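Local coordinates for 199aa long hypothetical Trp repressor binding protein (Sulfolobus tokodaii, PDB 2ZKI) that is of unknown function but probably binds FMN as a flavodoxin-like relative of the Trp repressor binding protein (WrbA) and NADPH-dependent FMN reductase families, at residues 4-10 / 70-76; 11-17 / 77-81; 39-43 / 87-92; 142-148 / 182-187. All coordinates share one frame; numbering follows the deposited sequence.

Contact 1: residues 4-10 / 70-76; sequences KPNILVL and WADGFAI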
loop_
_atom_site.group_PDB
_atom_site.type_symbol
_atom_site.label_atom_id
_atom_site.label_comp_id
_atom_site.label_asym_id
_atom_site.label_seq_id
_atom_site.Cartn_x
_atom_site.Cartn_y
_atom_site.Cartn_z
ATOM N N LYS A 4 1.110 31.350 -14.725
ATOM C CA LYS A 4 1.231 31.185 -13.278
ATOM C C LYS A 4 0.279 30.082 -12.798
ATOM O O LYS A 4 -0.915 30.123 -13.103
ATOM C CB LYS A 4 0.911 32.509 -12.579
ATOM C CG LYS A 4 1.502 32.661 -11.190
ATOM C CD LYS A 4 1.000 33.942 -10.537
ATOM C CE LYS A 4 1.719 34.230 -9.228
ATOM N NZ LYS A 4 1.217 35.482 -8.595
ATOM N N PRO A 5 0.808 29.088 -12.053
ATOM C CA PRO A 5 -0.008 27.948 -11.632
ATOM C C PRO A 5 -0.829 28.208 -10.367
ATOM O O PRO A 5 -0.370 28.899 -9.451
ATOM C CB PRO A 5 1.033 26.855 -11.377
ATOM C CG PRO A 5 2.262 27.591 -10.963
ATOM C CD PRO A 5 2.200 28.973 -11.576
ATOM N N ASN A 6 -2.039 27.654 -10.334
ATOM C CA ASN A 6 -2.898 27.731 -9.158
ATOM C C ASN A 6 -2.701 26.518 -8.261
ATOM O O ASN A 6 -2.835 25.375 -8.705
ATOM C CB ASN A 6 -4.370 27.848 -9.565
ATOM C CG ASN A 6 -4.681 29.139 -10.308
ATOM O OD1 ASN A 6 -5.470 29.138 -11.254
ATOM N ND2 ASN A 6 -4.074 30.245 -9.878
ATOM N N ILE A 7 -2.376 26.774 -6.998
ATOM C CA ILE A 7 -2.131 25.705 -6.037
ATOM C C ILE A 7 -3.214 25.688 -4.967
ATOM O O ILE A 7 -3.406 26.673 -4.249
ATOM C CB ILE A 7 -0.718 25.825 -5.390
ATOM C CG1 ILE A 7 0.386 25.699 -6.455
ATOM C CG2 ILE A 7 -0.529 24.796 -4.264
ATOM C CD1 ILE A 7 0.344 24.419 -7.291
ATOM N N LEU A 8 -3.924 24.566 -4.882
ATOM C CA LEU A 8 -4.928 24.366 -3.844
ATOM C C LEU A 8 -4.360 23.521 -2.712
ATOM O O LEU A 8 -3.930 22.385 -2.924
ATOM C CB LEU A 8 -6.187 23.702 -4.417
ATOM C CG LEU A 8 -7.396 23.558 -3.485
ATOM C CD1 LEU A 8 -8.131 24.881 -3.331
ATOM C CD2 LEU A 8 -8.339 22.491 -3.995
ATOM N N VAL A 9 -4.351 24.090 -1.512
ATOM C CA VAL A 9 -3.966 23.349 -0.321
ATOM C C VAL A 9 -5.242 22.890 0.382
ATOM O O VAL A 9 -5.958 23.687 0.996
ATOM C CB VAL A 9 -3.053 24.177 0.622
ATOM C CG1 VAL A 9 -2.653 23.357 1.836
ATOM C CG2 VAL A 9 -1.807 24.660 -0.118
ATOM N N LEU A 10 -5.523 21.598 0.255
ATOM C CA LEU A 10 -6.730 20.992 0.797
ATOM C C LEU A 10 -6.376 20.125 1.998
ATOM O O LEU A 10 -5.409 19.367 1.954
ATOM C CB LEU A 10 -7.413 20.155 -0.287
ATOM C CG LEU A 10 -8.718 19.419 0.020
ATOM C CD1 LEU A 10 -9.808 20.394 0.398
ATOM C CD2 LEU A 10 -9.135 18.592 -1.181
ATOM N N TRP A 70 -10.447 25.160 -10.450
ATOM C CA TRP A 70 -9.569 26.326 -10.439
ATOM C C TRP A 70 -8.095 25.936 -10.431
ATOM O O TRP A 70 -7.293 26.495 -11.186
ATOM C CB TRP A 70 -9.898 27.187 -9.214
ATOM C CG TRP A 70 -8.934 28.301 -8.933
ATOM C CD1 TRP A 70 -8.907 29.529 -9.525
ATOM C CD2 TRP A 70 -7.868 28.296 -7.971
ATOM N NE1 TRP A 70 -7.885 30.287 -9.002
ATOM C CE2 TRP A 70 -7.231 29.554 -8.046
ATOM C CE3 TRP A 70 -7.384 27.344 -7.060
ATOM C CZ2 TRP A 70 -6.137 29.893 -7.237
ATOM C CZ3 TRP A 70 -6.296 27.681 -6.258
ATOM C CH2 TRP A 70 -5.685 28.944 -6.354
ATOM N N ALA A 71 -7.759 24.964 -9.586
ATOM C CA ALA A 71 -6.375 24.578 -9.324
ATOM C C ALA A 71 -5.679 23.908 -10.507
ATOM O O ALA A 71 -6.308 23.201 -11.299
ATOM C CB ALA A 71 -6.310 23.679 -8.095
ATOM N N ASP A 72 -4.373 24.152 -10.611
ATOM C CA ASP A 72 -3.503 23.462 -11.561
ATOM C C ASP A 72 -2.615 22.448 -10.833
ATOM O O ASP A 72 -1.915 21.658 -11.468
ATOM C CB ASP A 72 -2.631 24.469 -12.317
ATOM C CG ASP A 72 -3.446 25.451 -13.136
ATOM O OD1 ASP A 72 -4.112 25.015 -14.101
ATOM O OD2 ASP A 72 -3.408 26.661 -12.822
ATOM N N GLY A 73 -2.649 22.490 -9.500
ATOM C CA GLY A 73 -1.869 21.591 -8.650
ATOM C C GLY A 73 -2.461 21.495 -7.255
ATOM O O GLY A 73 -3.101 22.439 -6.776
ATOM N N PHE A 74 -2.233 20.361 -6.594
ATOM C CA PHE A 74 -2.904 20.052 -5.331
ATOM C C PHE A 74 -1.964 19.638 -4.207
ATOM O O PHE A 74 -1.045 18.848 -4.413
ATOM C CB PHE A 74 -3.934 18.942 -5.547
ATOM C CG PHE A 74 -5.091 19.345 -6.406
ATOM C CD1 PHE A 74 -6.232 19.901 -5.841
ATOM C CD2 PHE A 74 -5.048 19.160 -7.785
ATOM C CE1 PHE A 74 -7.308 20.269 -6.635
ATOM C CE2 PHE A 74 -6.121 19.526 -8.591
ATOM C CZ PHE A 74 -7.253 20.082 -8.014
ATOM N N ALA A 75 -2.215 20.179 -3.016
ATOM C CA ALA A 75 -1.553 19.739 -1.791
ATOM C C ALA A 75 -2.623 19.217 -0.833
ATOM O O ALA A 75 -3.205 19.979 -0.054
ATOM C CB ALA A 75 -0.763 20.878 -1.165
ATOM N N ILE A 76 -2.890 17.915 -0.915
ATOM C CA ILE A 76 -3.965 17.284 -0.148
ATOM C C ILE A 76 -3.427 16.610 1.115
ATOM O O ILE A 76 -2.534 15.765 1.047
ATOM C CB ILE A 76 -4.771 16.284 -1.020
ATOM C CG1 ILE A 76 -5.435 17.022 -2.192
ATOM C CG2 ILE A 76 -5.815 15.544 -0.179
ATOM C CD1 ILE A 76 -5.938 16.123 -3.308
#

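Contact 2: residues 11-17 / 77-81; sequences FYGYGSI and GSPTR. With SO4 (sulfate ion), chain I.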
loop_
_atom_site.group_PDB
_atom_site.type_symbol
_atom_site.label_atom_id
_atom_site.label_comp_id
_atom_site.label_asym_id
_atom_site.label_seq_id
_atom_site.Cartn_x
_atom_site.Cartn_y
_atom_site.Cartn_z
ATOM N N PHE A 11 -7.156 20.240 3.071
ATOM C CA PHE A 11 -6.876 19.488 4.291
ATOM C C PHE A 11 -8.093 19.246 5.181
ATOM O O PHE A 11 -9.044 20.025 5.181
ATOM C CB PHE A 11 -5.750 20.160 5.099
ATOM C CG PHE A 11 -6.164 21.428 5.800
ATOM C CD1 PHE A 11 -6.137 22.648 5.136
ATOM C CD2 PHE A 11 -6.560 21.403 7.135
ATOM C CE1 PHE A 11 -6.513 23.822 5.788
ATOM C CE2 PHE A 11 -6.938 22.572 7.793
ATOM C CZ PHE A 11 -6.914 23.781 7.118
ATOM N N TYR A 12 -8.049 18.146 5.928
ATOM C CA TYR A 12 -8.938 17.938 7.063
ATOM C C TYR A 12 -8.147 18.261 8.327
ATOM O O TYR A 12 -6.932 18.059 8.364
ATOM C CB TYR A 12 -9.443 16.490 7.107
ATOM C CG TYR A 12 -10.253 16.158 8.346
ATOM C CD1 TYR A 12 -11.636 16.330 8.366
ATOM C CD2 TYR A 12 -9.632 15.683 9.503
ATOM C CE1 TYR A 12 -12.381 16.035 9.505
ATOM C CE2 TYR A 12 -10.365 15.385 10.646
ATOM C CZ TYR A 12 -11.739 15.561 10.641
ATOM O OH TYR A 12 -12.466 15.266 11.773
ATOM N N GLY A 13 -8.824 18.772 9.352
ATOM C CA GLY A 13 -8.194 18.913 10.662
ATOM C C GLY A 13 -8.312 20.255 11.355
ATOM O O GLY A 13 -8.794 21.234 10.778
ATOM N N TYR A 14 -7.851 20.287 12.604
ATOM C CA TYR A 14 -8.021 21.439 13.483
ATOM C C TYR A 14 -6.749 21.764 14.275
ATOM O O TYR A 14 -6.672 22.804 14.937
ATOM C CB TYR A 14 -9.193 21.197 14.450
ATOM C CG TYR A 14 -10.482 20.775 13.775
ATOM C CD1 TYR A 14 -11.367 21.724 13.264
ATOM C CD2 TYR A 14 -10.815 19.425 13.641
ATOM C CE1 TYR A 14 -12.548 21.346 12.637
ATOM C CE2 TYR A 14 -11.996 19.035 13.015
ATOM C CZ TYR A 14 -12.858 20.002 12.517
ATOM O OH TYR A 14 -14.029 19.630 11.896
ATOM N N GLY A 15 -5.756 20.877 14.200
ATOM C CA GLY A 15 -4.535 21.003 14.997
ATOM C C GLY A 15 -3.298 21.419 14.219
ATOM O O GLY A 15 -3.306 22.432 13.508
ATOM N N SER A 16 -2.233 20.631 14.365
ATOM C CA SER A 16 -0.939 20.911 13.731
ATOM C C SER A 16 -0.944 20.729 12.210
ATOM O O SER A 16 -0.036 21.204 11.519
ATOM C CB SER A 16 0.164 20.054 14.363
ATOM O OG SER A 16 -0.162 18.674 14.320
ATOM N N ILE A 17 -1.963 20.041 11.699
ATOM C CA ILE A 17 -2.141 19.853 10.258
ATOM C C ILE A 17 -2.455 21.186 9.562
ATOM O O ILE A 17 -2.077 21.395 8.404
ATOM C CB ILE A 17 -3.223 18.763 9.949
ATOM C CG1 ILE A 17 -3.286 18.436 8.452
ATOM C CG2 ILE A 17 -4.593 19.161 10.491
ATOM C CD1 ILE A 17 -2.297 17.381 8.004
ATOM N N GLY A 77 -3.979 16.994 2.265
ATOM C CA GLY A 77 -3.497 16.501 3.550
ATOM C C GLY A 77 -4.573 16.148 4.555
ATOM O O GLY A 77 -5.724 16.559 4.419
ATOM N N SER A 78 -4.175 15.375 5.565
ATOM C CA SER A 78 -5.059 14.918 6.638
ATOM C C SER A 78 -4.232 14.266 7.737
ATOM O O SER A 78 -3.272 13.554 7.438
ATOM C CB SER A 78 -6.075 13.899 6.111
ATOM O OG SER A 78 -6.687 13.179 7.168
ATOM N N PRO A 79 -4.604 14.490 9.014
ATOM C CA PRO A 79 -3.946 13.757 10.092
ATOM C C PRO A 79 -4.268 12.270 9.977
ATOM O O PRO A 79 -5.380 11.910 9.581
ATOM C CB PRO A 79 -4.571 14.349 11.361
ATOM C CG PRO A 79 -5.870 14.930 10.921
ATOM C CD PRO A 79 -5.639 15.409 9.523
ATOM N N THR A 80 -3.301 11.419 10.301
ATOM C CA THR A 80 -3.474 9.980 10.159
ATOM C C THR A 80 -4.669 9.470 10.959
ATOM O O THR A 80 -4.876 9.865 12.111
ATOM C CB THR A 80 -2.195 9.194 10.546
ATOM O OG1 THR A 80 -2.294 7.847 10.066
ATOM C CG2 THR A 80 -1.986 9.176 12.054
ATOM N N ARG A 81 -5.469 8.619 10.324
ATOM C CA ARG A 81 -6.551 7.927 11.006
ATOM C C ARG A 81 -6.410 6.426 10.773
ATOM O O ARG A 81 -7.132 5.826 9.967
ATOM C CB ARG A 81 -7.924 8.456 10.570
ATOM C CG ARG A 81 -8.226 9.880 11.039
ATOM C CD ARG A 81 -8.266 9.994 12.560
ATOM N NE ARG A 81 -7.675 11.250 13.025
ATOM C CZ ARG A 81 -8.366 12.327 13.386
ATOM N NH1 ARG A 81 -9.694 12.322 13.348
ATOM N NH2 ARG A 81 -7.723 13.413 13.795
HETATM S S SO4 I . -6.640 17.249 14.424
HETATM O O1 SO4 I . -6.255 18.059 15.577
HETATM O O2 SO4 I . -5.607 17.346 13.394
HETATM O O3 SO4 I . -6.792 15.857 14.843
HETATM O O4 SO4 I . -7.903 17.740 13.881
HETATM O O HOH W 1 -11.118 14.744 14.430
#

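Contact 3: residues 39-43 / 87-92; sequences RVRET and GGLKTF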
loop_
_atom_site.group_PDB
_atom_site.type_symbol
_atom_site.label_atom_id
_atom_site.label_comp_id
_atom_site.label_asym_id
_atom_site.label_seq_id
_atom_site.Cartn_x
_atom_site.Cartn_y
_atom_site.Cartn_z
ATOM N N ARG A 39 -10.400 23.938 3.690
ATOM C CA ARG A 39 -10.655 22.753 4.515
ATOM C C ARG A 39 -11.949 22.046 4.093
ATOM O O ARG A 39 -12.754 22.609 3.347
ATOM C CB ARG A 39 -10.668 23.103 6.014
ATOM C CG ARG A 39 -11.568 24.270 6.418
ATOM C CD ARG A 39 -12.982 23.820 6.765
ATOM N NE ARG A 39 -13.761 24.898 7.373
ATOM C CZ ARG A 39 -13.980 25.026 8.680
ATOM N NH1 ARG A 39 -14.698 26.046 9.130
ATOM N NH2 ARG A 39 -13.491 24.140 9.539
ATOM N N VAL A 40 -12.134 20.814 4.564
ATOM C CA VAL A 40 -13.330 20.031 4.233
ATOM C C VAL A 40 -14.372 20.043 5.353
ATOM O O VAL A 40 -14.057 20.329 6.510
ATOM C CB VAL A 40 -12.996 18.557 3.847
ATOM C CG1 VAL A 40 -12.276 18.496 2.512
ATOM C CG2 VAL A 40 -12.187 17.863 4.943
ATOM N N ARG A 41 -15.610 19.725 4.981
ATOM C CA ARG A 41 -16.737 19.615 5.903
ATOM C C ARG A 41 -16.529 18.463 6.885
ATOM O O ARG A 41 -15.956 17.432 6.529
ATOM C CB ARG A 41 -18.011 19.370 5.096
ATOM C CG ARG A 41 -19.308 19.786 5.762
ATOM C CD ARG A 41 -20.479 19.114 5.062
ATOM N NE ARG A 41 -21.709 19.902 5.121
ATOM C CZ ARG A 41 -22.095 20.769 4.187
ATOM N NH1 ARG A 41 -21.348 20.977 3.107
ATOM N NH2 ARG A 41 -23.233 21.435 4.333
ATOM N N GLU A 42 -16.999 18.640 8.118
ATOM C CA GLU A 42 -16.935 17.585 9.129
ATOM C C GLU A 42 -18.044 16.554 8.921
ATOM O O GLU A 42 -19.187 16.907 8.618
ATOM C CB GLU A 42 -17.007 18.179 10.543
ATOM C CG GLU A 42 -16.835 17.164 11.676
ATOM C CD GLU A 42 -15.493 16.451 11.635
ATOM O OE1 GLU A 42 -15.446 15.291 11.169
ATOM O OE2 GLU A 42 -14.484 17.052 12.056
ATOM N N THR A 43 -17.695 15.279 9.088
ATOM C CA THR A 43 -18.635 14.177 8.881
ATOM C C THR A 43 -18.900 13.372 10.153
ATOM O O THR A 43 -19.859 12.597 10.211
ATOM C CB THR A 43 -18.158 13.220 7.762
ATOM O OG1 THR A 43 -16.845 12.732 8.069
ATOM C CG2 THR A 43 -18.138 13.932 6.412
ATOM N N GLY A 87 -12.218 10.570 7.850
ATOM C CA GLY A 87 -13.523 10.366 7.224
ATOM C C GLY A 87 -14.071 11.595 6.523
ATOM O O GLY A 87 -14.770 11.478 5.515
ATOM N N GLY A 88 -13.747 12.772 7.060
ATOM C CA GLY A 88 -14.155 14.049 6.476
ATOM C C GLY A 88 -13.574 14.315 5.098
ATOM O O GLY A 88 -14.283 14.773 4.198
ATOM N N LEU A 89 -12.284 14.033 4.935
ATOM C CA LEU A 89 -11.614 14.202 3.648
ATOM C C LEU A 89 -12.041 13.117 2.668
ATOM O O LEU A 89 -12.223 13.385 1.482
ATOM C CB LEU A 89 -10.088 14.209 3.813
ATOM C CG LEU A 89 -9.239 14.428 2.551
ATOM C CD1 LEU A 89 -9.438 15.828 1.970
ATOM C CD2 LEU A 89 -7.765 14.167 2.825
ATOM N N LYS A 90 -12.207 11.897 3.173
ATOM C CA LYS A 90 -12.631 10.769 2.350
ATOM C C LYS A 90 -14.031 10.983 1.771
ATOM O O LYS A 90 -14.289 10.632 0.621
ATOM C CB LYS A 90 -12.560 9.458 3.143
ATOM C CG LYS A 90 -12.701 8.176 2.310
ATOM C CD LYS A 90 -11.434 7.847 1.520
ATOM C CE LYS A 90 -11.505 8.326 0.070
ATOM N NZ LYS A 90 -12.275 7.398 -0.799
ATOM N N THR A 91 -14.924 11.571 2.563
ATOM C CA THR A 91 -16.280 11.862 2.101
ATOM C C THR A 91 -16.293 12.937 1.007
ATOM O O THR A 91 -16.983 12.781 -0.004
ATOM C CB THR A 91 -17.216 12.260 3.261
ATOM O OG1 THR A 91 -17.168 11.259 4.284
ATOM C CG2 THR A 91 -18.645 12.389 2.774
ATOM N N PHE A 92 -15.525 14.011 1.198
ATOM C CA PHE A 92 -15.422 15.053 0.174
ATOM C C PHE A 92 -14.840 14.519 -1.132
ATOM O O PHE A 92 -15.283 14.903 -2.215
ATOM C CB PHE A 92 -14.595 16.252 0.647
ATOM C CG PHE A 92 -14.200 17.178 -0.471
ATOM C CD1 PHE A 92 -15.109 18.102 -0.980
ATOM C CD2 PHE A 92 -12.934 17.100 -1.047
ATOM C CE1 PHE A 92 -14.759 18.947 -2.029
ATOM C CE2 PHE A 92 -12.574 17.940 -2.099
ATOM C CZ PHE A 92 -13.489 18.868 -2.588
HETATM O O HOH W 2 -16.498 16.529 4.023
#

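Contact 4: residues 142-148 / 182-187; sequences VPIGYGI and FQGKRI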
loop_
_atom_site.group_PDB
_atom_site.type_symbol
_atom_site.label_atom_id
_atom_site.label_comp_id
_atom_site.label_asym_id
_atom_site.label_seq_id
_atom_site.Cartn_x
_atom_site.Cartn_y
_atom_site.Cartn_z
ATOM N N VAL A 142 3.437 13.797 -6.740
ATOM C CA VAL A 142 4.692 14.506 -6.488
ATOM C C VAL A 142 5.199 14.252 -5.060
ATOM O O VAL A 142 4.709 14.857 -4.099
ATOM C CB VAL A 142 4.559 16.033 -6.752
ATOM C CG1 VAL A 142 5.863 16.760 -6.432
ATOM C CG2 VAL A 142 4.147 16.297 -8.197
ATOM N N PRO A 143 6.168 13.333 -4.912
ATOM C CA PRO A 143 6.855 13.172 -3.633
ATOM C C PRO A 143 7.908 14.261 -3.454
ATOM O O PRO A 143 8.295 14.906 -4.428
ATOM C CB PRO A 143 7.542 11.804 -3.769
ATOM C CG PRO A 143 7.075 11.227 -5.080
ATOM C CD PRO A 143 6.661 12.379 -5.918
ATOM N N ILE A 144 8.362 14.469 -2.221
ATOM C CA ILE A 144 9.450 15.418 -1.975
ATOM C C ILE A 144 10.825 14.748 -1.938
ATOM O O ILE A 144 11.839 15.388 -2.229
ATOM C CB ILE A 144 9.228 16.288 -0.715
ATOM C CG1 ILE A 144 8.825 15.434 0.491
ATOM C CG2 ILE A 144 8.199 17.359 -1.008
ATOM C CD1 ILE A 144 8.772 16.207 1.790
ATOM N N GLY A 145 10.846 13.463 -1.588
ATOM C CA GLY A 145 12.073 12.679 -1.584
ATOM C C GLY A 145 13.085 13.221 -0.602
ATOM O O GLY A 145 12.792 13.366 0.584
ATOM N N TYR A 146 14.279 13.521 -1.102
ATOM C CA TYR A 146 15.334 14.107 -0.284
ATOM C C TYR A 146 15.971 15.287 -1.012
ATOM O O TYR A 146 17.190 15.339 -1.198
ATOM C CB TYR A 146 16.377 13.052 0.101
ATOM C CG TYR A 146 15.848 11.947 0.995
ATOM C CD1 TYR A 146 15.425 10.732 0.458
ATOM C CD2 TYR A 146 15.774 12.117 2.379
ATOM C CE1 TYR A 146 14.939 9.713 1.273
ATOM C CE2 TYR A 146 15.289 11.101 3.204
ATOM C CZ TYR A 146 14.876 9.904 2.641
ATOM O OH TYR A 146 14.396 8.901 3.445
ATOM N N GLY A 147 15.124 16.229 -1.423
ATOM C CA GLY A 147 15.554 17.429 -2.143
ATOM C C GLY A 147 16.414 18.355 -1.302
ATOM O O GLY A 147 17.508 18.737 -1.715
ATOM N N ILE A 148 15.915 18.713 -0.122
ATOM C CA ILE A 148 16.664 19.560 0.809
ATOM C C ILE A 148 17.389 18.736 1.888
ATOM O O ILE A 148 16.908 17.667 2.279
ATOM C CB ILE A 148 15.776 20.670 1.447
ATOM C CG1 ILE A 148 14.530 20.073 2.119
ATOM C CG2 ILE A 148 15.410 21.718 0.397
ATOM C CD1 ILE A 148 13.862 20.996 3.126
ATOM N N PHE A 182 9.127 23.470 1.452
ATOM C CA PHE A 182 9.757 22.802 0.319
ATOM C C PHE A 182 8.748 22.009 -0.512
ATOM O O PHE A 182 8.832 21.991 -1.741
ATOM C CB PHE A 182 10.916 21.907 0.776
ATOM C CG PHE A 182 11.538 21.106 -0.335
ATOM C CD1 PHE A 182 12.198 21.739 -1.385
ATOM C CD2 PHE A 182 11.454 19.714 -0.339
ATOM C CE1 PHE A 182 12.767 21.004 -2.420
ATOM C CE2 PHE A 182 12.022 18.968 -1.369
ATOM C CZ PHE A 182 12.681 19.616 -2.411
ATOM N N GLN A 183 7.794 21.367 0.160
ATOM C CA GLN A 183 6.746 20.608 -0.525
ATOM C C GLN A 183 5.893 21.521 -1.404
ATOM O O GLN A 183 5.544 21.158 -2.531
ATOM C CB GLN A 183 5.876 19.842 0.477
ATOM C CG GLN A 183 4.950 18.818 -0.170
ATOM C CD GLN A 183 4.421 17.788 0.806
ATOM O OE1 GLN A 183 4.092 18.105 1.947
ATOM N NE2 GLN A 183 4.328 16.543 0.356
ATOM N N GLY A 184 5.573 22.704 -0.878
ATOM C CA GLY A 184 4.864 23.734 -1.633
ATOM C C GLY A 184 5.659 24.220 -2.830
ATOM O O GLY A 184 5.091 24.502 -3.888
ATOM N N LYS A 185 6.976 24.319 -2.659
ATOM C CA LYS A 185 7.871 24.684 -3.752
ATOM C C LYS A 185 7.910 23.568 -4.791
ATOM O O LYS A 185 7.902 23.827 -5.994
ATOM C CB LYS A 185 9.279 24.975 -3.226
ATOM C CG LYS A 185 10.245 25.491 -4.282
ATOM C CD LYS A 185 11.653 25.631 -3.733
ATOM C CE LYS A 185 12.585 26.218 -4.783
ATOM N NZ LYS A 185 13.977 26.375 -4.278
ATOM N N ARG A 186 7.934 22.330 -4.307
ATOM C CA ARG A 186 8.036 21.152 -5.156
ATOM C C ARG A 186 6.783 20.929 -6.024
ATOM O O ARG A 186 6.900 20.570 -7.198
ATOM C CB ARG A 186 8.354 19.923 -4.295
ATOM C CG ARG A 186 8.870 18.696 -5.037
ATOM C CD ARG A 186 10.303 18.854 -5.545
ATOM N NE ARG A 186 10.347 19.366 -6.914
ATOM C CZ ARG A 186 10.166 18.628 -8.008
ATOM N NH1 ARG A 186 9.925 17.327 -7.918
ATOM N NH2 ARG A 186 10.223 19.195 -9.204
ATOM N N ILE A 187 5.599 21.154 -5.453
ATOM C CA ILE A 187 4.342 20.978 -6.196
ATOM C C ILE A 187 4.118 22.079 -7.236
ATOM O O ILE A 187 3.565 21.823 -8.305
ATOM C CB ILE A 187 3.095 20.825 -5.251
ATOM C CG1 ILE A 187 1.825 20.478 -6.044
ATOM C CG2 ILE A 187 2.863 22.075 -4.402
ATOM C CD1 ILE A 187 1.813 19.085 -6.639
HETATM O O HOH W 3 10.043 15.126 -6.334
#

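Contact 1: residues 4-10 / 70-76
Two neighbouring parallel strands of the flavodoxin-like sheet meet here, residues 6-10 running beside 73-76 at a distance of 4.6 Å between the axes of these short segments. The backbone bonds are regular: L8 N gives to G73 O, L8 O takes A75 N at 2.8 Å, and L10 N gives to A75 O. Where the pairing starts, N6 and D72 hold each other twice. N6 N meets the anti lone pair of D72 OD2 at 3.0 Å, an oxygen that also forms a salt bridge with K195, while D72 N donates to N6 O at 2.7 Å. On the W70 indole, N6 lies flat: its CB stands 3.5 Å from the centroid of the six-membered ring, and the amide plane is 13° from the ring plane. The indole gets there because W70 CG swings to the far side from its N (chi1 170°). With an alanine in place of W70, N6 would probably lose the surface it stacks on, and K36 its cation-pi partner. Further along, L8 CD2 touches the edge of the F74 ring at CE1, 3.6 Å away, and A71 CB sits over a face of that ring. L10 and I76 lie side by side on this same face of the sheet, whereas V9 CG2 meets A75 CB on the other. Strand 6-11 lies between 34-39 and 73-79, in the 2-1-3-4-5 order of the flavodoxin-like parallel sheet.

Contact 2: residues 11-17 / 77-81
P79 lies crosswise to the Y12 ring, whose CD2 edge stands 4.0 Å from P79 CD, beyond the last bridge, F11 with G77. Y12 N still donates to G77 O at 3.2 Å. The Y12 ring is held at chi1 174°; its OH accepts from a water that in turn accepts from R81 NH1, and the main partner of that hydroxyl is E42. I17 has CG1 anti to its own N (chi1 -173°), which lays CD1 3.7 Å from S78 N and leaves CG2 facing both P79 CD and the sulfate. An alanine instead of I17 would probably open a gap beside P79 and remove one greasy wall of the anion site. R81 folds back at chi2 and chi3, bringing NH2 2.8 Å from sulfate O3, which lies in the guanidinium plane. Y14 N donates to sulfate O4 at 2.8 Å. The ion probably comes from the crystallisation liquor, but an amide N-H and an arginine converging on it are consistent with a site for the FMN phosphate, as in flavodoxin-like relatives.

Contact 3: residues 39-43 / 87-92
V40, in the loop that leaves edge strand 34-39 of the flavodoxin-like fold, packs its two methyls on G88, L89 and F92 of helix 87-94. CG1 fits against F92 CB at 3.7 Å and against L89 CD1 at 3.9 Å, while CG2 rests on the backbone of G88. L10 of the neighbouring strand touches V40, L89 and F92 alike, so all three meet at L10, between helix and sheet. Further along the loop T43 and T91 reach toward each other tip to tip, T43 CG2 standing 3.6 Å from T91 OG1. With chi1 at 56°, T43 OG1 is placed near the G87-G88 peptide, without a hydrogen bond to G88 N. Its partner is T91 OG1 of the second subunit, and the reciprocal bond repeats across the interface, so this contact is part of the interface with the second subunit of the tetramer. D94 of that subunit also accepts from G87 N. E42 lies in the second shell: its OE1 takes T43 N at 3.1 Å from its anti side, somewhat out of the carboxylate plane, and L44 N as well. One water joins loop to helix, donating to R41 O and to G88 O. Inside the helix, T91 OG1 donates to G87 O at 2.7 Å, and T91 N comes to that same oxygen at 3.0 Å from the opposite face of its carbonyl plane.

Contact 4: residues 142-148 / 182-187
I144 drives its CG2 methyl into the surface of helix 174-195, against Q183 CA at 3.6 Å and Q183 CG, with R186 CB a little farther off. The methyl points there because it stands anti to the carbonyl carbon, with CG1 between the backbone N and the carbonyl carbon (chi1 48°). Next to Q183, the F182 ring is the helix's own bump, and the segment 144-148 wraps round it. I148 CG2 lies over one face, 4.0 Å from the centroid in a CH-pi contact, and G147 CA meets CZ at 3.6 Å. I144 O comes to the ring edge in its plane, 3.7 Å from CE2; Y106 of the third subunit bonds that same oxygen. At the other end V142 straddles two helix residues: CG1 sits across the aliphatic part of R186, 3.8 Å from CG, and CG2 faces I187 CD1. R186 bends at chi2 and chi3, and its NH1 gives to a water that in turn donates to P143 O at 2.6 Å. Q183, whose CG the isoleucine methyl covers, has its amide bonded to F112 O and A163 N. The loop after strand 140-141 is thus held to the C-terminal helix by hydrocarbon contact, with no direct hydrogen bond between the two segments; a water bridges R186 NH1 and P143 O.

Overall arrangement
Contacts 1 and 2 follow one another along one pair of strands, linked by a probable hydrogen bond between L10 O and G77 N (2.8 Å). Contact 2 holds the sulfate, and contact 3, its centre about 11 Å away, reaches that site's two tyrosines through E42 OE2, 2.6 Å from Y14 OH and 2.7 Å from Y12 OH. Contact 3 also rests on contact 1, with L10 CD2 3.6 Å from F92 CE2. Contact 4 packs on the strand pair across the chain's centre from contacts 2 and 3, its centre about 25 Å from that of contact 3, with I187 CD1 3.6 Å from F74 O. Contact 3 faces the second subunit, contact 4 mainly the third.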